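Local coordinates for molinate hydrolase (Gulosibacter molinativorax, PDB 4UB9), which hydrolyses the thiocarbamate herbicide molinate as a zinc-containing member of the amidohydrolase family, probably cleaving a non-peptide carbon-nitrogen bond, at residues A[139-144]-A[164-169]; A[222-227]-A[265-270]; A[314-319]-A[359-364]; A[333-338]-A[392-397]; A[376-381]-A[483-488]. One frame throughout, in Å; residues are numbered along the deposited sequence.

Overall arrangement
Molinate hydrolase is built on the TIM-barrel fold of the amidohydrolases, and the five contacts sample it from the core outwards. Interaction 1 is deepest, its centre about 8 Å from that of the chain, and is mostly backbone hydrogen bonding between neighbouring parallel strands. Interactions 2 and 3 each pair two helices of the outer layer, and both rest on aliphatic side chains under an arginine; a salt bridge joins the first pair, apolar contact the second. Interactions 4 and 5 involve loops and touch each other where L397 meets C376. Interaction 4 is close packing against a beta turn, whereas interaction 5, at a subunit boundary, adds a tyrosine-aspartate hydrogen bond and a CH-pi contact.

Interaction 1. Residues A[139-144]-A[164-169]; sequences TTVFDT and EGARIF
R167 NH1 is gripped twice: it donates to T140 OG1 at 2.7 Å, with the oxygen in the guanidinium plane, and forms a salt bridge with D446, while NH2 of the same group pairs with E470. With CG between the backbone N and the carbonyl carbon and a bend at chi3 (64°), the arginine crosses T140 obliquely and turns an N-H edge to its hydroxyl. The parallel strands run 25° apart in direction. R167 N donates to T139 O from above the carbonyl plane at 2.8 Å; V141 N meets R167 O almost along its C=O axis, also 2.8 Å. F169 N to V141 O and D143 N to F169 O continue the ladder. F142 and F169 share the face of T140 and R167, their planes 29° apart but slid until the rings barely overlap. On the other face V141 CG2 meets I168 CG1 (3.9 Å), and I168 packs on helix 148-159, which completes the beta-alpha-beta unit. Two carboxylates and a hydroxyl around one buried guanidinium should stabilise its positive charge and fix its rotation.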
# COMPACT_ATOMS: atom_id res chain seq x y z
N THR A 139 -36.85 18.12 -11.50
CA THR A 139 -37.88 18.13 -10.48
C THR A 139 -38.09 16.76 -9.80
O THR A 139 -38.66 16.68 -8.71
CB THR A 139 -39.22 18.59 -11.06
OG1 THR A 139 -39.36 18.03 -12.38
CG2 THR A 139 -39.25 20.13 -11.15
N THR A 140 -37.62 15.70 -10.45
CA THR A 140 -37.66 14.34 -9.88
C THR A 140 -36.34 13.62 -10.03
O THR A 140 -35.79 13.55 -11.14
CB THR A 140 -38.77 13.48 -10.50
OG1 THR A 140 -40.03 14.14 -10.34
CG2 THR A 140 -38.84 12.11 -9.84
N VAL A 141 -35.81 13.11 -8.91
CA VAL A 141 -34.62 12.30 -8.93
C VAL A 141 -34.86 10.89 -8.41
O VAL A 141 -35.57 10.68 -7.44
CB VAL A 141 -33.43 12.92 -8.15
CG1 VAL A 141 -32.96 14.20 -8.81
CG2 VAL A 141 -33.77 13.15 -6.70
N PHE A 142 -34.19 9.95 -9.06
CA PHE A 142 -34.21 8.55 -8.65
C PHE A 142 -32.85 8.19 -8.14
O PHE A 142 -31.87 8.11 -8.90
CB PHE A 142 -34.60 7.67 -9.82
CG PHE A 142 -36.02 7.85 -10.21
CD1 PHE A 142 -37.02 7.14 -9.58
CD2 PHE A 142 -36.38 8.77 -11.17
CE1 PHE A 142 -38.37 7.31 -9.93
CE2 PHE A 142 -37.70 8.95 -11.52
CZ PHE A 142 -38.70 8.21 -10.89
N ASP A 143 -32.80 8.02 -6.82
CA ASP A 143 -31.57 7.70 -6.11
C ASP A 143 -31.41 6.18 -5.94
O ASP A 143 -32.19 5.52 -5.28
CB ASP A 143 -31.52 8.39 -4.76
CG ASP A 143 -30.21 8.11 -4.00
OD1 ASP A 143 -29.80 6.91 -3.89
OD2 ASP A 143 -29.62 9.08 -3.46
N THR A 144 -30.34 5.70 -6.49
CA THR A 144 -30.12 4.28 -6.78
C THR A 144 -29.16 3.60 -5.78
O THR A 144 -28.98 2.39 -5.77
CB THR A 144 -29.60 4.29 -8.23
OG1 THR A 144 -30.70 4.03 -9.13
CG2 THR A 144 -28.54 3.43 -8.45
N GLU A 164 -37.14 21.97 0.87
CA GLU A 164 -37.04 22.25 -0.54
C GLU A 164 -36.18 21.20 -1.29
O GLU A 164 -35.24 20.64 -0.75
CB GLU A 164 -36.43 23.64 -0.71
CG GLU A 164 -36.17 24.08 -2.15
CD GLU A 164 -37.46 24.35 -2.90
OE1 GLU A 164 -38.14 23.37 -3.30
OE2 GLU A 164 -37.81 25.54 -3.11
N GLY A 165 -36.53 20.97 -2.55
CA GLY A 165 -35.72 20.13 -3.44
C GLY A 165 -36.51 19.35 -4.46
O GLY A 165 -37.70 19.21 -4.37
N ALA A 166 -35.80 18.77 -5.41
CA ALA A 166 -36.38 17.78 -6.29
C ALA A 166 -37.03 16.68 -5.47
O ALA A 166 -36.55 16.36 -4.38
CB ALA A 166 -35.33 17.17 -7.21
N ARG A 167 -38.14 16.12 -5.97
CA ARG A 167 -38.71 15.01 -5.24
C ARG A 167 -37.84 13.78 -5.48
O ARG A 167 -37.20 13.60 -6.54
CB ARG A 167 -40.18 14.75 -5.52
CG ARG A 167 -40.49 13.98 -6.75
CD ARG A 167 -42.00 13.70 -6.85
NE ARG A 167 -42.75 14.93 -6.97
CZ ARG A 167 -42.74 15.76 -8.02
NH1 ARG A 167 -42.03 15.51 -9.11
NH2 ARG A 167 -43.47 16.88 -7.97
N ILE A 168 -37.80 12.97 -4.45
CA ILE A 168 -36.94 11.82 -4.38
C ILE A 168 -37.70 10.52 -4.32
O ILE A 168 -38.65 10.37 -3.57
CB ILE A 168 -36.10 11.86 -3.11
CG1 ILE A 168 -35.25 13.11 -3.07
CG2 ILE A 168 -35.17 10.64 -3.04
CD1 ILE A 168 -34.55 13.31 -1.74
N PHE A 169 -37.23 9.58 -5.11
CA PHE A 169 -37.55 8.17 -4.94
C PHE A 169 -36.26 7.38 -4.84
O PHE A 169 -35.31 7.66 -5.55
CB PHE A 169 -38.40 7.66 -6.10
CG PHE A 169 -39.68 8.40 -6.23
CD1 PHE A 169 -40.69 8.25 -5.29
CD2 PHE A 169 -39.86 9.30 -7.31
CE1 PHE A 169 -41.89 8.97 -5.39
CE2 PHE A 169 -41.04 10.02 -7.41
CZ PHE A 169 -42.06 9.86 -6.46

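Interaction 2. Residues A[222-227]-A[265-270]; sequences AEVRPL and LDVLVD
Helices 221-232 and 262-275 run side by side, their short segments 9.3 Å apart on axis and diverging by 24°, and the interface has a packed apolar side and a looser charged one. V267 fills the tight part. With CG1 anti to the backbone N, that methyl is directed at the partner helix and sits 3.7 Å from R225 CA, where the two backbones are nearest. Deeper in, V224 CG1 meets L268 CD2 at 3.7 Å, the two side chains crossing at about a right angle. L268 is itself backed by I241 of strand 239-242, so the apolar end of the contact continues from helix 262-275 to the strand. The other side belongs to R225 and D270, which is exposed. Bent at chi3 (-70°), the arginine reaches across V267, whose CG1 lies over the centre of one guanidinium face, 4.1 Å above its plane. R225 NH1 then donates to the anti lone pair of D270 OD2 at 3.2 Å, a rather long salt bridge with the guanidinium and carboxylate planes 79° apart. E271, next along the helix, gives NH1 its stronger partner. Covered by a valine methyl on one face and shared by two carboxylates through NH1, the guanidinium probably has its charge well compensated despite the long D270 bond.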
# COMPACT_ATOMS: atom_id res chain seq x y z
N ALA A 222 -33.22 -20.13 1.22
CA ALA A 222 -34.22 -20.06 2.26
C ALA A 222 -33.91 -19.00 3.31
O ALA A 222 -34.81 -18.44 3.93
CB ALA A 222 -34.37 -21.43 2.93
N GLU A 223 -32.63 -18.74 3.56
CA GLU A 223 -32.26 -17.71 4.51
C GLU A 223 -32.26 -16.31 3.89
O GLU A 223 -32.38 -15.32 4.59
CB GLU A 223 -30.92 -18.00 5.13
CG GLU A 223 -31.01 -19.09 6.17
CD GLU A 223 -29.65 -19.47 6.75
OE1 GLU A 223 -28.80 -18.57 6.99
OE2 GLU A 223 -29.44 -20.68 7.00
N VAL A 224 -32.04 -16.25 2.58
CA VAL A 224 -32.03 -14.97 1.89
C VAL A 224 -33.44 -14.39 1.80
O VAL A 224 -33.64 -13.18 1.93
CB VAL A 224 -31.50 -15.11 0.48
CG1 VAL A 224 -31.70 -13.84 -0.31
CG2 VAL A 224 -30.02 -15.46 0.52
N ARG A 225 -34.41 -15.27 1.62
CA ARG A 225 -35.79 -14.86 1.38
C ARG A 225 -36.33 -13.91 2.43
O ARG A 225 -36.79 -12.83 2.10
CB ARG A 225 -36.74 -16.05 1.24
CG ARG A 225 -38.13 -15.64 0.76
CD ARG A 225 -39.05 -16.82 0.50
NE ARG A 225 -38.64 -17.60 -0.69
CZ ARG A 225 -38.87 -17.27 -1.95
NH1 ARG A 225 -39.49 -16.17 -2.27
NH2 ARG A 225 -38.46 -18.07 -2.92
N PRO A 226 -36.29 -14.29 3.71
CA PRO A 226 -36.85 -13.34 4.66
C PRO A 226 -36.10 -12.03 4.76
O PRO A 226 -36.68 -11.00 5.12
CB PRO A 226 -36.76 -14.10 6.02
CG PRO A 226 -35.82 -15.24 5.78
CD PRO A 226 -35.94 -15.58 4.32
N LEU A 227 -34.79 -12.07 4.51
CA LEU A 227 -33.96 -10.85 4.63
C LEU A 227 -34.33 -9.82 3.57
O LEU A 227 -34.57 -8.65 3.88
CB LEU A 227 -32.49 -11.17 4.53
CG LEU A 227 -31.96 -12.02 5.70
CD1 LEU A 227 -30.49 -12.37 5.47
CD2 LEU A 227 -32.10 -11.33 7.04
N LEU A 265 -30.71 -15.49 -6.90
CA LEU A 265 -31.19 -14.35 -7.67
C LEU A 265 -32.69 -14.45 -7.92
O LEU A 265 -33.44 -13.50 -7.77
CB LEU A 265 -30.41 -14.26 -8.99
CG LEU A 265 -30.69 -13.06 -9.85
CD1 LEU A 265 -30.48 -11.76 -9.10
CD2 LEU A 265 -29.77 -13.13 -11.06
N ASP A 266 -33.14 -15.64 -8.26
CA ASP A 266 -34.59 -15.89 -8.40
C ASP A 266 -35.39 -15.56 -7.13
O ASP A 266 -36.45 -14.98 -7.20
CB ASP A 266 -34.86 -17.32 -8.86
CG ASP A 266 -34.37 -17.58 -10.32
OD1 ASP A 266 -34.07 -16.60 -11.08
OD2 ASP A 266 -34.28 -18.78 -10.68
N VAL A 267 -34.85 -15.89 -5.98
CA VAL A 267 -35.52 -15.52 -4.74
C VAL A 267 -35.66 -14.02 -4.61
O VAL A 267 -36.71 -13.51 -4.25
CB VAL A 267 -34.72 -16.04 -3.53
CG1 VAL A 267 -35.21 -15.42 -2.24
CG2 VAL A 267 -34.81 -17.57 -3.49
N LEU A 268 -34.59 -13.31 -4.91
CA LEU A 268 -34.57 -11.85 -4.79
C LEU A 268 -35.57 -11.23 -5.73
O LEU A 268 -36.36 -10.38 -5.36
CB LEU A 268 -33.18 -11.30 -5.06
CG LEU A 268 -32.08 -11.71 -4.08
CD1 LEU A 268 -30.73 -11.28 -4.64
CD2 LEU A 268 -32.29 -11.08 -2.73
N VAL A 269 -35.53 -11.66 -6.97
CA VAL A 269 -36.46 -11.16 -8.00
C VAL A 269 -37.94 -11.40 -7.61
O VAL A 269 -38.75 -10.50 -7.66
CB VAL A 269 -36.15 -11.75 -9.37
CG1 VAL A 269 -37.23 -11.39 -10.39
CG2 VAL A 269 -34.79 -11.23 -9.84
N ASP A 270 -38.24 -12.62 -7.20
CA ASP A 270 -39.56 -13.02 -6.79
C ASP A 270 -40.06 -12.16 -5.64
O ASP A 270 -41.20 -11.67 -5.67
CB ASP A 270 -39.55 -14.51 -6.45
CG ASP A 270 -40.92 -15.07 -6.05
OD1 ASP A 270 -41.76 -14.99 -6.97
OD2 ASP A 270 -41.15 -15.51 -4.87

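Interaction 3. Residues A[314-319]-A[359-364]; sequences ETIEKL and VRMIKA
Two helices of the barrel's outer layer, 313-322 and 353-363, meet here, their segments 11.2 Å apart on axis and crossing at -41°. I316 has the most surface buried in the contact, and both its branches are used. Its CD1 ends over one face of the R360 guanidinium, 3.5 Å from R360 NH2, while I316 CG2 touches A364 CB at 3.8 Å. R360 bends at chi3 (50°) to bring the guanidinium there, and its NH1 is hydrogen-bonded to the carbonyl of I311, a bond that should help hold the guanidinium with its face to the isoleucine. One turn further on, L319 takes over. M361 curls at chi2 and chi3, so that its CE comes to 3.8 Å from L319 CD1, with SD beside it; the two side chains cross at about a right angle. Both L319 and M361 also pack on S326 of strand 326-328, and M361 lies about 10 Å from the side chain of zinc ligand H302. Helices laid against each other and against a strand between them in sequence are the shell architecture of a TIM barrel.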
# COMPACT_ATOMS: atom_id res chain seq x y z
N GLU A 314 -27.64 -10.39 -30.85
CA GLU A 314 -28.74 -11.14 -30.24
C GLU A 314 -29.30 -10.44 -28.99
O GLU A 314 -30.49 -10.46 -28.73
CB GLU A 314 -28.22 -12.55 -29.91
CG GLU A 314 -29.23 -13.44 -29.24
CD GLU A 314 -28.69 -14.58 -28.38
OE1 GLU A 314 -27.88 -15.37 -28.90
OE2 GLU A 314 -29.13 -14.72 -27.19
N THR A 315 -28.41 -9.83 -28.22
CA THR A 315 -28.78 -9.15 -27.01
C THR A 315 -29.52 -7.86 -27.34
O THR A 315 -30.51 -7.52 -26.68
CB THR A 315 -27.57 -8.80 -26.14
OG1 THR A 315 -26.85 -9.98 -25.82
CG2 THR A 315 -27.99 -8.13 -24.83
N ILE A 316 -29.06 -7.14 -28.34
CA ILE A 316 -29.78 -5.93 -28.75
C ILE A 316 -31.16 -6.31 -29.20
O ILE A 316 -32.16 -5.63 -28.88
CB ILE A 316 -29.03 -5.18 -29.84
CG1 ILE A 316 -27.82 -4.45 -29.23
CG2 ILE A 316 -29.94 -4.18 -30.51
CD1 ILE A 316 -26.89 -3.84 -30.24
N GLU A 317 -31.25 -7.40 -29.96
CA GLU A 317 -32.57 -7.87 -30.46
C GLU A 317 -33.54 -8.27 -29.35
O GLU A 317 -34.73 -7.96 -29.39
CB GLU A 317 -32.40 -9.02 -31.44
CG GLU A 317 -32.01 -8.53 -32.83
CD GLU A 317 -31.22 -9.60 -33.59
OE1 GLU A 317 -30.43 -9.23 -34.48
OE2 GLU A 317 -31.37 -10.81 -33.29
N LYS A 318 -33.01 -8.85 -28.29
CA LYS A 318 -33.85 -9.09 -27.10
C LYS A 318 -34.39 -7.80 -26.47
O LYS A 318 -35.51 -7.76 -25.98
CB LYS A 318 -33.08 -9.81 -26.02
CG LYS A 318 -32.72 -11.23 -26.34
CD LYS A 318 -32.31 -11.98 -25.08
CE LYS A 318 -31.60 -13.29 -25.39
NZ LYS A 318 -31.48 -14.09 -24.14
N LEU A 319 -33.57 -6.76 -26.46
CA LEU A 319 -33.98 -5.50 -25.87
C LEU A 319 -35.14 -4.91 -26.68
O LEU A 319 -36.11 -4.36 -26.13
CB LEU A 319 -32.82 -4.49 -25.82
CG LEU A 319 -31.74 -4.76 -24.77
CD1 LEU A 319 -30.53 -3.86 -24.99
CD2 LEU A 319 -32.27 -4.55 -23.37
N VAL A 359 -23.15 3.72 -28.99
CA VAL A 359 -23.46 4.13 -30.34
C VAL A 359 -24.45 3.17 -31.00
O VAL A 359 -25.42 3.59 -31.63
CB VAL A 359 -22.19 4.21 -31.21
CG1 VAL A 359 -22.56 4.35 -32.70
CG2 VAL A 359 -21.33 5.39 -30.82
N ARG A 360 -24.14 1.88 -30.88
CA ARG A 360 -24.97 0.83 -31.48
C ARG A 360 -26.34 0.74 -30.83
O ARG A 360 -27.35 0.48 -31.50
CB ARG A 360 -24.28 -0.50 -31.44
CG ARG A 360 -23.05 -0.52 -32.34
CD ARG A 360 -22.21 -1.77 -32.14
NE ARG A 360 -23.06 -2.96 -32.21
CZ ARG A 360 -23.00 -4.01 -31.41
NH1 ARG A 360 -22.14 -4.10 -30.40
NH2 ARG A 360 -23.86 -4.97 -31.62
N MET A 361 -26.42 1.03 -29.54
CA MET A 361 -27.70 1.02 -28.89
C MET A 361 -28.60 2.14 -29.42
O MET A 361 -29.81 1.98 -29.58
CB MET A 361 -27.54 1.16 -27.39
CG MET A 361 -26.80 0.01 -26.79
SD MET A 361 -27.85 -1.35 -26.22
CE MET A 361 -28.53 -0.59 -24.72
N ILE A 362 -28.01 3.30 -29.58
CA ILE A 362 -28.72 4.47 -30.05
C ILE A 362 -29.22 4.18 -31.45
O ILE A 362 -30.37 4.40 -31.76
CB ILE A 362 -27.80 5.70 -30.06
CG1 ILE A 362 -27.61 6.25 -28.65
CG2 ILE A 362 -28.35 6.82 -30.98
CD1 ILE A 362 -26.32 7.05 -28.47
N LYS A 363 -28.30 3.70 -32.28
CA LYS A 363 -28.56 3.41 -33.67
C LYS A 363 -29.64 2.37 -33.86
O LYS A 363 -30.50 2.51 -34.70
CB LYS A 363 -27.27 2.94 -34.37
CG LYS A 363 -27.47 2.60 -35.85
CD LYS A 363 -28.18 3.73 -36.62
CE LYS A 363 -29.25 3.27 -37.61
NZ LYS A 363 -28.78 3.33 -39.02
N ALA A 364 -29.65 1.36 -33.02
CA ALA A 364 -30.71 0.35 -33.09
C ALA A 364 -32.03 0.82 -32.50
O ALA A 364 -33.02 0.13 -32.57
CB ALA A 364 -30.26 -0.93 -32.41

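Interaction 4. Residues A[333-338]-A[392-397]; sequences IAQQAW and ERPWTL
A type I beta turn, R393 to T396, follows E392 and brings its flank against the first turn of helix 333-341; Q335 and E392 bury the most surface. Q335 points at the loop with CG anti to the backbone N, and a bend at chi2 (64°) lays its chain across the E392 peptide. The E392 carbonyl is where the fit is closest, its O standing 3.4 Å from Q335 CB. E392 adopts a positive phi (60°), a left-handed conformation that turns the chain just before the beta turn begins. From there its side chain runs out nearly extended and lies by the start of the helix, OE1 resting 3.6 Å from A334 CB. The carboxylate is held from outside the contact: OE1 is hydrogen-bonded to the hydroxyl of T332, which also bonds Q335 N, and OE2 to Q406. P394 adds the remaining side-chain contact, its CD 3.9 Å from Q335 CG and the two side chains crossing at about a right angle. The side chain of P394 is about 13 Å from the bound zinc, well beyond coordinating distance. Within the turn, P394 CG sits over the centre of one face of the W395 ring, 3.7 Å above it, and R393 NE closes the arrangement by donating to T396 OG1 at 2.9 Å, with an N-H...O angle of 152°.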
# COMPACT_ATOMS: atom_id res chain seq x y z
N ILE A 333 -17.11 13.45 -26.00
CA ILE A 333 -15.83 13.29 -26.75
C ILE A 333 -14.65 13.91 -26.01
O ILE A 333 -13.60 13.30 -25.88
CB ILE A 333 -15.96 13.95 -28.14
CG1 ILE A 333 -16.87 13.07 -29.01
CG2 ILE A 333 -14.59 14.13 -28.80
CD1 ILE A 333 -17.48 13.80 -30.20
N ALA A 334 -14.86 15.12 -25.50
CA ALA A 334 -13.81 15.89 -24.84
C ALA A 334 -13.42 15.29 -23.49
O ALA A 334 -12.24 15.11 -23.19
CB ALA A 334 -14.25 17.32 -24.65
N GLN A 335 -14.42 14.95 -22.69
CA GLN A 335 -14.18 14.32 -21.38
C GLN A 335 -13.41 13.01 -21.54
O GLN A 335 -12.41 12.76 -20.86
CB GLN A 335 -15.50 14.12 -20.63
CG GLN A 335 -15.39 13.28 -19.38
CD GLN A 335 -14.52 13.89 -18.28
OE1 GLN A 335 -14.42 15.13 -18.10
NE2 GLN A 335 -13.91 13.01 -17.51
N GLN A 336 -13.85 12.21 -22.48
CA GLN A 336 -13.20 10.91 -22.71
C GLN A 336 -11.81 11.09 -23.22
O GLN A 336 -10.92 10.28 -22.95
CB GLN A 336 -14.00 10.04 -23.73
CG GLN A 336 -13.46 8.60 -23.86
CD GLN A 336 -13.44 7.77 -22.54
OE1 GLN A 336 -12.48 7.04 -22.24
NE2 GLN A 336 -14.50 7.89 -21.77
N ALA A 337 -11.64 12.07 -24.08
CA ALA A 337 -10.29 12.36 -24.61
C ALA A 337 -9.36 12.80 -23.47
O ALA A 337 -8.18 12.47 -23.46
CB ALA A 337 -10.34 13.43 -25.67
N TRP A 338 -9.90 13.58 -22.53
CA TRP A 338 -9.11 13.95 -21.40
C TRP A 338 -8.69 12.69 -20.59
O TRP A 338 -7.51 12.49 -20.26
CB TRP A 338 -9.86 14.95 -20.53
CG TRP A 338 -9.09 15.15 -19.26
CD1 TRP A 338 -7.97 15.90 -19.11
CD2 TRP A 338 -9.31 14.49 -18.02
NE1 TRP A 338 -7.50 15.78 -17.85
CE2 TRP A 338 -8.29 14.91 -17.15
CE3 TRP A 338 -10.26 13.59 -17.55
CZ2 TRP A 338 -8.20 14.47 -15.84
CZ3 TRP A 338 -10.18 13.15 -16.26
CH2 TRP A 338 -9.15 13.58 -15.40
N GLU A 392 -17.00 18.97 -18.58
CA GLU A 392 -17.98 17.95 -19.00
C GLU A 392 -17.80 16.66 -18.18
O GLU A 392 -17.91 15.55 -18.68
CB GLU A 392 -17.89 17.69 -20.51
CG GLU A 392 -18.43 18.87 -21.33
CD GLU A 392 -18.15 18.80 -22.83
OE1 GLU A 392 -17.60 17.78 -23.35
OE2 GLU A 392 -18.43 19.85 -23.46
N ARG A 393 -17.56 16.87 -16.89
CA ARG A 393 -17.47 15.78 -15.95
C ARG A 393 -18.85 15.14 -15.86
O ARG A 393 -19.83 15.82 -15.61
CB ARG A 393 -17.04 16.27 -14.58
CG ARG A 393 -16.65 15.12 -13.67
CD ARG A 393 -15.91 15.51 -12.40
NE ARG A 393 -16.87 15.65 -11.33
CZ ARG A 393 -17.02 14.82 -10.32
NH1 ARG A 393 -16.23 13.77 -10.17
NH2 ARG A 393 -17.98 15.06 -9.47
N PRO A 394 -18.93 13.82 -15.98
CA PRO A 394 -20.26 13.20 -16.00
C PRO A 394 -20.96 13.11 -14.66
O PRO A 394 -22.18 12.94 -14.62
CB PRO A 394 -20.00 11.81 -16.61
CG PRO A 394 -18.56 11.56 -16.43
CD PRO A 394 -17.87 12.88 -16.38
N TRP A 395 -20.19 13.28 -13.59
CA TRP A 395 -20.66 13.00 -12.20
C TRP A 395 -20.93 14.24 -11.32
O TRP A 395 -21.19 14.13 -10.13
CB TRP A 395 -19.65 12.13 -11.51
CG TRP A 395 -19.36 10.89 -12.30
CD1 TRP A 395 -20.24 9.95 -12.66
CD2 TRP A 395 -18.11 10.49 -12.82
NE1 TRP A 395 -19.63 8.95 -13.36
CE2 TRP A 395 -18.32 9.27 -13.50
CE3 TRP A 395 -16.83 11.04 -12.82
CZ2 TRP A 395 -17.28 8.56 -14.13
CZ3 TRP A 395 -15.79 10.34 -13.48
CH2 TRP A 395 -16.03 9.11 -14.10
N THR A 396 -21.01 15.39 -11.97
CA THR A 396 -21.25 16.65 -11.30
C THR A 396 -22.75 16.98 -11.29
O THR A 396 -23.31 17.44 -12.26
CB THR A 396 -20.47 17.79 -11.96
OG1 THR A 396 -19.07 17.44 -12.02
CG2 THR A 396 -20.64 19.08 -11.20
N LEU A 397 -23.38 16.66 -10.18
CA LEU A 397 -24.81 16.82 -10.05
C LEU A 397 -25.24 18.26 -10.35
O LEU A 397 -24.62 19.19 -9.87
CB LEU A 397 -25.26 16.46 -8.63
CG LEU A 397 -26.77 16.40 -8.41
CD1 LEU A 397 -27.43 15.32 -9.24
CD2 LEU A 397 -27.06 16.18 -6.93

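Interaction 5. Residues A[376-381]-A[483-488]; sequences CTDPDI and PLVTAY
P379 is the residue most covered by segment 483-488, and its ring meets two partners. P379 CB stands over the face of Y488 as a CH-pi contact, 3.6 Å from the ring centroid and 14° off the normal, while P379 CD comes within 3.0 Å of V485 O, a close approach. At the tyrosine's far end, Y488 OH donates to the anti lone pair of D380 OD1 at 2.6 Å, with carboxylate and ring planes 73° apart. At the start of segment 376-381, C376 SG lies 3.9 Å from T486 CG2 and 4.1 Å from V485 CG2. The next shell sets these groups: D378 is the N-cap of helix 379-383, its OD1 accepting from D380 N at 2.9 Å, and R490 bridges the carboxylates of D378 and D380. E128 holds the backbone and T486 hydroxyl of the other segment. D380 OD1 also forms a salt bridge to R203 of the second subunit. Arginines this close would be expected to lower the pKa of D380, consistent with a charged carboxylate accepting from the tyrosine at the subunit boundary.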
# COMPACT_ATOMS: atom_id res chain seq x y z
N CYS A 376 -23.33 15.40 -5.51
CA CYS A 376 -22.84 16.72 -5.15
C CYS A 376 -21.48 16.56 -4.47
O CYS A 376 -21.35 16.34 -3.26
CB CYS A 376 -23.85 17.46 -4.29
SG CYS A 376 -23.18 19.02 -3.68
N THR A 377 -20.46 16.70 -5.29
CA THR A 377 -19.10 16.40 -4.90
C THR A 377 -18.49 17.43 -3.98
O THR A 377 -18.66 18.63 -4.15
CB THR A 377 -18.20 16.26 -6.15
OG1 THR A 377 -18.85 15.37 -7.06
CG2 THR A 377 -16.82 15.67 -5.79
N ASP A 378 -17.78 16.95 -2.97
CA ASP A 378 -17.19 17.85 -1.98
C ASP A 378 -16.25 18.85 -2.66
O ASP A 378 -15.40 18.45 -3.45
CB ASP A 378 -16.42 17.05 -0.92
CG ASP A 378 -16.04 17.88 0.28
OD1 ASP A 378 -14.98 18.56 0.22
OD2 ASP A 378 -16.76 17.85 1.29
N PRO A 379 -16.35 20.12 -2.30
CA PRO A 379 -15.50 21.16 -2.94
C PRO A 379 -14.03 20.97 -2.74
O PRO A 379 -13.26 21.28 -3.63
CB PRO A 379 -15.94 22.44 -2.29
CG PRO A 379 -16.73 22.05 -1.07
CD PRO A 379 -17.32 20.70 -1.36
N ASP A 380 -13.61 20.37 -1.64
CA ASP A 380 -12.18 20.05 -1.50
C ASP A 380 -11.71 19.07 -2.56
O ASP A 380 -10.56 19.13 -3.03
CB ASP A 380 -11.81 19.48 -0.12
CG ASP A 380 -11.65 20.54 0.92
OD1 ASP A 380 -11.31 21.70 0.60
OD2 ASP A 380 -11.83 20.19 2.10
N ILE A 381 -12.58 18.14 -2.93
CA ILE A 381 -12.25 17.15 -3.98
C ILE A 381 -12.33 17.75 -5.38
O ILE A 381 -11.50 17.46 -6.24
CB ILE A 381 -13.20 15.93 -3.90
CG1 ILE A 381 -12.95 15.14 -2.61
CG2 ILE A 381 -13.06 15.00 -5.12
CD1 ILE A 381 -11.73 14.25 -2.70
N PRO A 483 -26.17 26.33 2.14
CA PRO A 483 -25.02 25.56 1.76
C PRO A 483 -24.42 24.82 2.93
O PRO A 483 -24.23 25.39 4.00
CB PRO A 483 -24.05 26.63 1.21
CG PRO A 483 -24.96 27.71 0.68
CD PRO A 483 -26.12 27.71 1.64
N LEU A 484 -24.14 23.55 2.69
CA LEU A 484 -23.60 22.67 3.71
C LEU A 484 -22.33 22.06 3.15
O LEU A 484 -21.23 22.50 3.50
CB LEU A 484 -24.64 21.63 4.12
CG LEU A 484 -24.25 20.70 5.26
CD1 LEU A 484 -23.81 21.45 6.51
CD2 LEU A 484 -25.43 19.79 5.58
N VAL A 485 -22.45 21.09 2.25
CA VAL A 485 -21.22 20.59 1.61
C VAL A 485 -20.64 21.62 0.66
O VAL A 485 -19.43 21.74 0.53
CB VAL A 485 -21.26 19.14 1.03
CG1 VAL A 485 -22.57 18.45 1.24
CG2 VAL A 485 -20.76 19.05 -0.38
N THR A 486 -21.52 22.40 0.03
CA THR A 486 -21.05 23.45 -0.91
C THR A 486 -20.56 24.72 -0.23
O THR A 486 -20.00 25.56 -0.89
CB THR A 486 -22.10 23.85 -1.96
OG1 THR A 486 -23.30 24.27 -1.30
CG2 THR A 486 -22.35 22.69 -2.86
N ALA A 487 -20.78 24.85 1.06
CA ALA A 487 -20.18 25.98 1.81
C ALA A 487 -18.68 25.99 1.63
O ALA A 487 -17.99 25.04 1.93
CB ALA A 487 -20.53 25.92 3.30
N TYR A 488 -18.18 27.11 1.12
CA TYR A 488 -16.79 27.22 0.75
C TYR A 488 -16.39 28.67 0.61
O TYR A 488 -17.14 29.47 0.09
CB TYR A 488 -16.56 26.51 -0.57
CG TYR A 488 -15.23 25.80 -0.70
CD1 TYR A 488 -14.89 24.76 0.19
CD2 TYR A 488 -14.33 26.12 -1.70
CE1 TYR A 488 -13.68 24.10 0.09
CE2 TYR A 488 -13.12 25.46 -1.80
CZ TYR A 488 -12.80 24.45 -0.90
OH TYR A 488 -11.63 23.74 -1.01